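Local coordinates for protein polysaccharide Lyase Family 6 (PDB 6QPS) that probably cleaves mannuronate-rich alginate by beta-elimination, as a calcium-binding lyase of polysaccharide lyase family 6 built on a right-handed parallel beta-helix, at residues N193-H198 with R228-D233; V254-L259 with V276-T281; T301-Y306 with I347-F352. One frame throughout, in Å; residues are numbered along the deposited sequence. Where two conformers were deposited one is given.

Interaction 1: N193-H198 with R228-D233; sequences NHLIDH and RTIVED
H198 and D233 lie side by side where two parallel strands of neighbouring beta-helix coils run out, and their side chains point the same way. CB of D233 sits over one face of the imidazole, 3.9 Å from the centroid of the H198 ring and 17° off its normal, a CH-pi contact offset toward the rim at CE1. H198 reaches this place because its CG stands beside the backbone N, opposite the carbonyl carbon (chi1 -59°), and D233 makes the same choice. An alanine here, lacking the imidazole, would probably leave one side of D233 CB uncovered and a bridging water without its ring partner.

Backbone hydrogen bonds join the strands in parallel register. I230 N donates to H194 O at 3.0 Å, I196 N to I230 O at 2.9 Å, and E232 N to I196 O at 3.0 Å; the last link, H198 N to E232 O at 3.3 Å, is weak.

Apolar contacts differ on the two faces. Outside, CD1 of L195 meets CG2 of I230, though how closely is uncertain because I230 has two conformers. Inside, I196 and V231 point into the helix, and I196 CD1 touches T229 CG2 at 4.0 Å.

Water closes both ends. One donates to N193 OD1 and to R228 O; another donates to D233 O at 2.7 Å and is hydrogen-bonded to H198 ND1.

The acids of this border are paired outside it: D197 with R165, E232 with R256 and D233 with R257. These outside partners probably offset the negative charge gathered beside the H198 ring. The two coils themselves are joined mainly by main-chain bonds, carbon packing and water.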
# COMPACT_ATOMS: atom_id res chain seq x y z
N ASN A 193 -13.86 5.70 1.21
CA ASN A 193 -14.16 4.47 1.94
C ASN A 193 -13.88 3.24 1.07
O ASN A 193 -14.58 2.22 1.16
CB ASN A 193 -15.60 4.45 2.44
CG ASN A 193 -15.85 5.40 3.59
OD1 ASN A 193 -15.45 5.13 4.73
ND2 ASN A 193 -16.48 6.53 3.29
N HIS A 194 -12.84 3.30 0.23
CA HIS A 194 -12.48 2.10 -0.51
C HIS A 194 -11.83 1.09 0.44
O HIS A 194 -11.24 1.45 1.46
CB HIS A 194 -11.47 2.37 -1.63
CG HIS A 194 -11.94 3.28 -2.71
ND1 HIS A 194 -13.20 3.22 -3.28
CD2 HIS A 194 -11.28 4.27 -3.37
CE1 HIS A 194 -13.29 4.13 -4.22
NE2 HIS A 194 -12.14 4.77 -4.31
N LEU A 195 -11.88 -0.19 0.05
CA LEU A 195 -11.25 -1.27 0.80
C LEU A 195 -10.31 -2.07 -0.10
O LEU A 195 -10.71 -2.54 -1.16
CB LEU A 195 -12.33 -2.18 1.39
CG LEU A 195 -11.85 -3.40 2.18
CD1 LEU A 195 -10.99 -3.01 3.40
CD2 LEU A 195 -13.01 -4.29 2.59
N ILE A 196 -9.07 -2.24 0.37
CA ILE A 196 -8.02 -2.99 -0.34
C ILE A 196 -7.59 -4.07 0.66
O ILE A 196 -6.89 -3.76 1.63
CB ILE A 196 -6.86 -2.07 -0.73
CG1 ILE A 196 -7.34 -0.97 -1.71
CG2 ILE A 196 -5.70 -2.89 -1.28
CD1 ILE A 196 -6.45 0.27 -1.76
N ASP A 197 -8.02 -5.32 0.44
CA ASP A 197 -7.84 -6.36 1.45
C ASP A 197 -7.50 -7.72 0.85
O ASP A 197 -7.97 -8.11 -0.22
CB ASP A 197 -9.09 -6.49 2.36
CG ASP A 197 -10.31 -7.04 1.62
OD1 ASP A 197 -10.90 -6.32 0.81
OD2 ASP A 197 -10.66 -8.24 1.84
N HIS A 198 -6.69 -8.47 1.59
CA HIS A 198 -6.36 -9.86 1.25
C HIS A 198 -5.70 -10.00 -0.12
O HIS A 198 -5.81 -11.05 -0.76
CB HIS A 198 -7.57 -10.79 1.37
CG HIS A 198 -8.17 -10.83 2.73
ND1 HIS A 198 -7.70 -11.63 3.76
CD2 HIS A 198 -9.22 -10.15 3.24
CE1 HIS A 198 -8.45 -11.45 4.83
NE2 HIS A 198 -9.37 -10.54 4.55
N ARG A 228 -10.09 8.17 3.82
CA ARG A 228 -10.71 7.07 4.53
C ARG A 228 -10.59 5.75 3.77
O ARG A 228 -11.50 4.90 3.81
CB ARG A 228 -12.15 7.41 4.91
CG ARG A 228 -12.59 6.77 6.20
CD ARG A 228 -12.19 7.57 7.44
NE ARG A 228 -12.65 6.85 8.63
CZ ARG A 228 -11.87 6.28 9.54
NH1 ARG A 228 -10.55 6.34 9.44
NH2 ARG A 228 -12.41 5.65 10.57
N THR A 229 -9.44 5.53 3.11
CA THR A 229 -9.15 4.24 2.49
C THR A 229 -8.66 3.26 3.55
O THR A 229 -7.87 3.63 4.43
CB THR A 229 -8.06 4.41 1.42
OG1 THR A 229 -8.44 5.42 0.49
CG2 THR A 229 -7.84 3.10 0.65
N ILE A 230 -9.11 2.01 3.47
CA ILE A 230 -8.70 0.94 4.39
C ILE A 230 -7.86 -0.07 3.63
O ILE A 230 -8.32 -0.66 2.64
CB ILE A 230 -9.90 0.28 5.09
CG1 ILE A 230 -10.65 1.32 5.92
CG2 ILE A 230 -9.44 -0.91 5.94
CD1 ILE A 230 -11.89 0.80 6.59
N VAL A 231 -6.62 -0.25 4.07
CA VAL A 231 -5.66 -1.20 3.49
C VAL A 231 -5.39 -2.25 4.58
O VAL A 231 -4.69 -1.95 5.56
CB VAL A 231 -4.37 -0.48 3.08
CG1 VAL A 231 -3.36 -1.44 2.47
CG2 VAL A 231 -4.67 0.69 2.12
N GLU A 232 -5.93 -3.46 4.42
CA GLU A 232 -6.01 -4.42 5.52
C GLU A 232 -5.71 -5.84 5.06
O GLU A 232 -6.17 -6.29 4.01
CB GLU A 232 -7.42 -4.32 6.13
CG GLU A 232 -7.71 -5.16 7.35
CD GLU A 232 -9.16 -4.98 7.81
OE1 GLU A 232 -10.07 -5.47 7.10
OE2 GLU A 232 -9.39 -4.31 8.85
N ASP A 233 -4.91 -6.56 5.84
CA ASP A 233 -4.70 -7.99 5.63
C ASP A 233 -4.08 -8.29 4.26
O ASP A 233 -4.39 -9.32 3.65
CB ASP A 233 -5.99 -8.80 5.81
CG ASP A 233 -6.52 -8.78 7.22
OD1 ASP A 233 -5.73 -8.82 8.18
OD2 ASP A 233 -7.76 -8.70 7.39
O HOH W 1 -13.45 3.39 5.42
O HOH W 2 -4.58 -11.99 4.05

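Interaction 2: V254-L259 with V276-T281; sequences VLRRNL and VIESNT
R256 runs out with CG anti to its backbone N (chi1 174°) and then bends about CG-CD (chi3 -64°), a turn that swings the guanidinium onto the carboxylate of E278, whose own CG stands beside its backbone N with the chain extended beyond. The grip is side-on and falls on one oxygen: R256 NE donates to E278 OE1 at 3.0 Å and R256 NH2 to E278 OE1 at 2.9 Å, both bonds bent and the acceptor somewhat out of the guanidinium plane. V254 CG1 lies against one guanidinium face, and NH1 of R256 carries a second salt bridge, to E232.

N258 and N280 follow one torsion choice, CG beside the backbone N, so their amides lie side by side with planes 9° apart, as in the hydrogen-bonded asparagine rows of parallel beta-helices. OD1 of N280 takes two hydrogens from N258, from its backbone N at 3.0 Å and from ND2 at 3.0 Å. ND2 of N280 turns back to L255 O at 3.0 Å, approaching from above the carbonyl plane, while E278 N donates to the same oxygen at 3.0 Å. The turn's inward amide thus satisfies main-chain groups at the corner, where R257 and S279 take left-handed backbone angles. Beyond it T281 N returns to N258 O at 2.9 Å, and a water donates to N258 O while also bonding T281 OG1.

Inside the helix, CD1 of L255 approaches CD1 of I277, a closeness left doubtful by the two I277 conformers.

Strand 230-237 flanks 254-261 as strand 301-308 flanks 276-283; L255 packs across the interior on I246 and V248 of strand 244-249, and helix 433-445 covers the turn, with L259 against I441, C444 and I445 and T281 OG1 bonded to R440.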
# COMPACT_ATOMS: atom_id res chain seq x y z
N VAL A 254 -6.60 4.06 7.02
CA VAL A 254 -6.37 3.00 8.00
C VAL A 254 -5.53 1.91 7.33
O VAL A 254 -5.94 1.37 6.29
CB VAL A 254 -7.68 2.38 8.51
CG1 VAL A 254 -7.40 1.31 9.53
CG2 VAL A 254 -8.57 3.43 9.15
N LEU A 255 -4.37 1.60 7.90
CA LEU A 255 -3.46 0.58 7.36
C LEU A 255 -3.25 -0.43 8.48
O LEU A 255 -2.60 -0.12 9.49
CB LEU A 255 -2.15 1.22 6.88
CG LEU A 255 -2.37 2.20 5.71
CD1 LEU A 255 -2.47 3.64 6.21
CD2 LEU A 255 -1.32 2.07 4.62
N ARG A 256 -3.83 -1.63 8.33
CA ARG A 256 -3.97 -2.59 9.42
C ARG A 256 -3.61 -4.01 9.00
O ARG A 256 -4.10 -4.52 7.99
CB ARG A 256 -5.41 -2.55 9.97
CG ARG A 256 -5.73 -3.58 11.01
CD ARG A 256 -7.21 -3.61 11.37
NE ARG A 256 -7.67 -2.36 11.98
CZ ARG A 256 -8.69 -1.63 11.54
NH1 ARG A 256 -9.36 -1.98 10.46
NH2 ARG A 256 -9.02 -0.53 12.21
N ARG A 257 -2.78 -4.67 9.81
CA ARG A 257 -2.56 -6.12 9.71
C ARG A 257 -1.97 -6.53 8.36
O ARG A 257 -2.19 -7.65 7.87
CB ARG A 257 -3.82 -6.93 10.02
CG ARG A 257 -4.21 -6.96 11.50
CD ARG A 257 -5.62 -7.53 11.70
NE ARG A 257 -5.78 -8.83 11.05
CZ ARG A 257 -5.86 -9.99 11.68
NH1 ARG A 257 -5.77 -10.06 13.01
NH2 ARG A 257 -6.00 -11.10 10.98
N ASN A 258 -1.16 -5.66 7.76
CA ASN A 258 -0.44 -6.00 6.53
C ASN A 258 0.91 -6.61 6.90
O ASN A 258 1.44 -6.35 7.98
CB ASN A 258 -0.24 -4.77 5.64
CG ASN A 258 -1.54 -4.14 5.26
OD1 ASN A 258 -2.31 -4.66 4.43
ND2 ASN A 258 -1.85 -3.02 5.92
N LEU A 259 1.45 -7.44 6.00
CA LEU A 259 2.75 -8.09 6.16
C LEU A 259 3.67 -7.58 5.07
O LEU A 259 3.33 -7.67 3.88
CB LEU A 259 2.65 -9.61 6.06
CG LEU A 259 3.98 -10.38 6.08
CD1 LEU A 259 4.70 -10.26 7.39
CD2 LEU A 259 3.70 -11.84 5.72
N VAL A 276 -4.12 6.03 10.66
CA VAL A 276 -4.17 5.05 11.73
C VAL A 276 -3.45 3.79 11.25
O VAL A 276 -3.86 3.18 10.25
CB VAL A 276 -5.63 4.78 12.15
CG1 VAL A 276 -5.69 3.69 13.21
CG2 VAL A 276 -6.31 6.08 12.67
N ILE A 277 -2.38 3.42 11.95
CA ILE A 277 -1.43 2.38 11.53
C ILE A 277 -1.41 1.33 12.63
O ILE A 277 -0.75 1.52 13.66
CB ILE A 277 -0.03 2.99 11.32
CG1 ILE A 277 -0.06 4.29 10.50
CG2 ILE A 277 0.87 1.99 10.66
CD1 ILE A 277 -0.59 4.16 9.09
N GLU A 278 -2.10 0.21 12.42
CA GLU A 278 -2.36 -0.78 13.47
C GLU A 278 -1.91 -2.18 13.07
O GLU A 278 -2.35 -2.73 12.07
CB GLU A 278 -3.87 -0.84 13.80
CG GLU A 278 -4.43 0.38 14.52
CD GLU A 278 -5.95 0.41 14.57
OE1 GLU A 278 -6.60 -0.15 13.67
OE2 GLU A 278 -6.52 1.03 15.51
N SER A 279 -1.08 -2.78 13.91
CA SER A 279 -0.85 -4.22 13.90
C SER A 279 -0.24 -4.73 12.60
O SER A 279 -0.47 -5.88 12.23
CB SER A 279 -2.11 -5.03 14.23
OG SER A 279 -2.70 -4.61 15.46
N ASN A 280 0.55 -3.90 11.92
CA ASN A 280 1.31 -4.36 10.76
C ASN A 280 2.57 -5.08 11.21
O ASN A 280 3.04 -4.89 12.33
CB ASN A 280 1.66 -3.18 9.85
CG ASN A 280 0.41 -2.47 9.34
OD1 ASN A 280 -0.23 -2.91 8.39
ND2 ASN A 280 0.03 -1.38 9.99
N THR A 281 3.14 -5.90 10.30
CA THR A 281 4.31 -6.72 10.58
C THR A 281 5.30 -6.59 9.43
O THR A 281 4.91 -6.68 8.26
CB THR A 281 3.89 -8.18 10.76
OG1 THR A 281 2.84 -8.28 11.74
CG2 THR A 281 5.06 -9.05 11.23
O HOH W 3 0.69 -8.43 10.08

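Interaction 3: T301-Y306 with I347-F352; sequences TVYDNY and IAYNTF
N350 packs against N305 at a corner of the right-handed parallel beta-helix, continuing its row of asparagines between coils. With CG beside the backbone N (chi1 -56°), the side chain runs alongside that of N305, the two amides nearly coplanar. Its CB rests on N305 O at 3.3 Å. CG lies between the main chain of N305 and that of V302, and the tip divides there. OD1 accepts twice, from N305 N at 2.9 Å and from N305 ND2 at 3.0 Å. N350 ND2 reaches V302 O at 3.1 Å by a nearly straight bond, with the acceptor in the amide plane but the donor well above the carbonyl plane. V302 O also takes A348 N, so one oxygen serves both the strand and the turn. N305 repeats the pattern toward the preceding coil, giving ND2 to I277 O and accepting N280 N.

Past the corner, T351 CG2 lies over one face of the Y306 ring, 4.1 Å from its centroid, a CH-pi contact; the Y306 hydroxyl bonds E437 of helix 433-445. On the outer surface, CB of Y349 touches Y303 CE1, while the Y349 ring stacks on H375. D304 OD2 is hydrogen-bonded to S279 OG, and a water bridges the rest, donating to D304 OD1 at 2.6 Å and to Y349 O at 3.1 Å.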
# COMPACT_ATOMS: atom_id res chain seq x y z
N THR A 301 -1.92 7.81 14.63
CA THR A 301 -1.88 6.85 15.74
C THR A 301 -1.23 5.57 15.23
O THR A 301 -1.70 4.98 14.25
CB THR A 301 -3.28 6.61 16.30
OG1 THR A 301 -3.85 7.87 16.72
CG2 THR A 301 -3.22 5.69 17.51
N VAL A 302 -0.13 5.15 15.88
CA VAL A 302 0.74 4.07 15.41
C VAL A 302 0.85 3.06 16.55
O VAL A 302 1.56 3.29 17.53
CB VAL A 302 2.12 4.62 15.03
CG1 VAL A 302 3.02 3.52 14.54
CG2 VAL A 302 2.00 5.74 14.00
N TYR A 303 0.13 1.94 16.42
CA TYR A 303 -0.10 1.00 17.52
C TYR A 303 0.10 -0.45 17.09
O TYR A 303 -0.42 -0.88 16.06
CB TYR A 303 -1.56 1.19 17.99
CG TYR A 303 -2.10 0.13 18.93
CD1 TYR A 303 -1.50 -0.05 20.17
CD2 TYR A 303 -3.20 -0.66 18.59
CE1 TYR A 303 -1.97 -1.01 21.04
CE2 TYR A 303 -3.69 -1.60 19.48
CZ TYR A 303 -3.07 -1.78 20.70
OH TYR A 303 -3.52 -2.72 21.60
N ASP A 304 0.81 -1.23 17.92
CA ASP A 304 0.88 -2.69 17.79
C ASP A 304 1.60 -3.17 16.54
O ASP A 304 1.38 -4.30 16.10
CB ASP A 304 -0.53 -3.31 17.92
CG ASP A 304 -0.52 -4.82 18.17
OD1 ASP A 304 0.29 -5.26 19.01
OD2 ASP A 304 -1.35 -5.52 17.54
N ASN A 305 2.47 -2.35 15.95
CA ASN A 305 3.25 -2.78 14.79
C ASN A 305 4.52 -3.49 15.24
O ASN A 305 5.08 -3.17 16.29
CB ASN A 305 3.58 -1.58 13.90
CG ASN A 305 2.32 -0.85 13.45
OD1 ASN A 305 1.66 -1.26 12.50
ND2 ASN A 305 1.97 0.24 14.15
N TYR A 306 4.95 -4.47 14.45
CA TYR A 306 6.09 -5.33 14.77
C TYR A 306 7.06 -5.25 13.59
O TYR A 306 6.72 -5.70 12.49
CB TYR A 306 5.59 -6.76 14.99
CG TYR A 306 6.58 -7.73 15.62
CD1 TYR A 306 7.64 -8.25 14.89
CD2 TYR A 306 6.44 -8.15 16.95
CE1 TYR A 306 8.53 -9.15 15.45
CE2 TYR A 306 7.31 -9.06 17.51
CZ TYR A 306 8.37 -9.55 16.76
OH TYR A 306 9.24 -10.45 17.35
N ILE A 347 2.78 6.92 19.37
CA ILE A 347 3.55 5.74 18.95
C ILE A 347 3.63 4.81 20.16
O ILE A 347 4.48 4.99 21.04
CB ILE A 347 4.93 6.11 18.40
CG1 ILE A 347 4.78 7.20 17.32
CG2 ILE A 347 5.62 4.89 17.87
CD1 ILE A 347 6.09 7.77 16.74
N ALA A 348 2.73 3.81 20.21
CA ALA A 348 2.52 3.00 21.40
C ALA A 348 2.47 1.50 21.11
O ALA A 348 1.82 1.04 20.17
CB ALA A 348 1.21 3.43 22.07
N TYR A 349 3.10 0.73 21.99
CA TYR A 349 2.92 -0.73 22.03
C TYR A 349 3.41 -1.40 20.75
O TYR A 349 2.85 -2.41 20.31
CB TYR A 349 1.47 -1.15 22.41
CG TYR A 349 1.18 -0.99 23.89
CD1 TYR A 349 1.62 -1.94 24.80
CD2 TYR A 349 0.48 0.12 24.40
CE1 TYR A 349 1.42 -1.79 26.16
CE2 TYR A 349 0.25 0.28 25.78
CZ TYR A 349 0.74 -0.69 26.66
OH TYR A 349 0.59 -0.62 28.03
N ASN A 350 4.44 -0.84 20.13
CA ASN A 350 5.09 -1.42 18.96
C ASN A 350 6.35 -2.16 19.39
O ASN A 350 6.83 -2.01 20.51
CB ASN A 350 5.49 -0.31 17.97
CG ASN A 350 4.30 0.56 17.56
OD1 ASN A 350 3.52 0.21 16.69
ND2 ASN A 350 4.18 1.74 18.18
N THR A 351 6.89 -2.97 18.47
CA THR A 351 8.14 -3.70 18.68
C THR A 351 9.10 -3.37 17.54
O THR A 351 8.71 -3.45 16.37
CB THR A 351 7.89 -5.21 18.71
OG1 THR A 351 7.07 -5.55 19.83
CG2 THR A 351 9.20 -5.97 18.80
N PHE A 352 10.33 -2.99 17.90
CA PHE A 352 11.40 -2.72 16.94
C PHE A 352 12.55 -3.65 17.29
O PHE A 352 13.27 -3.43 18.27
CB PHE A 352 11.83 -1.27 17.02
CG PHE A 352 10.71 -0.31 16.82
CD1 PHE A 352 10.37 0.12 15.55
CD2 PHE A 352 9.98 0.17 17.90
CE1 PHE A 352 9.33 1.00 15.35
CE2 PHE A 352 8.94 1.08 17.70
CZ PHE A 352 8.61 1.47 16.43
O HOH W 4 0.97 -4.59 21.47

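The three contacts follow one another along a single face of the beta-helix: centres of interactions 1 and 2 are 10 Å apart, as are those of 2 and 3, while 1 and 3 do not touch. Interactions 1 and 2 meet through the salt bridge E232 OE2 to R256 NH1 (2.8 Å), which joins E232, R256 and E278 in one charged row. Interactions 2 and 3 meet where S279 OG lies 2.6 Å from D304 OD2, and N258, N280, N305 and N350 line up across both. The calcium site is nearest interaction 2: the L255 side chain is about 11 Å from those of E213 and E244, which bind the ion.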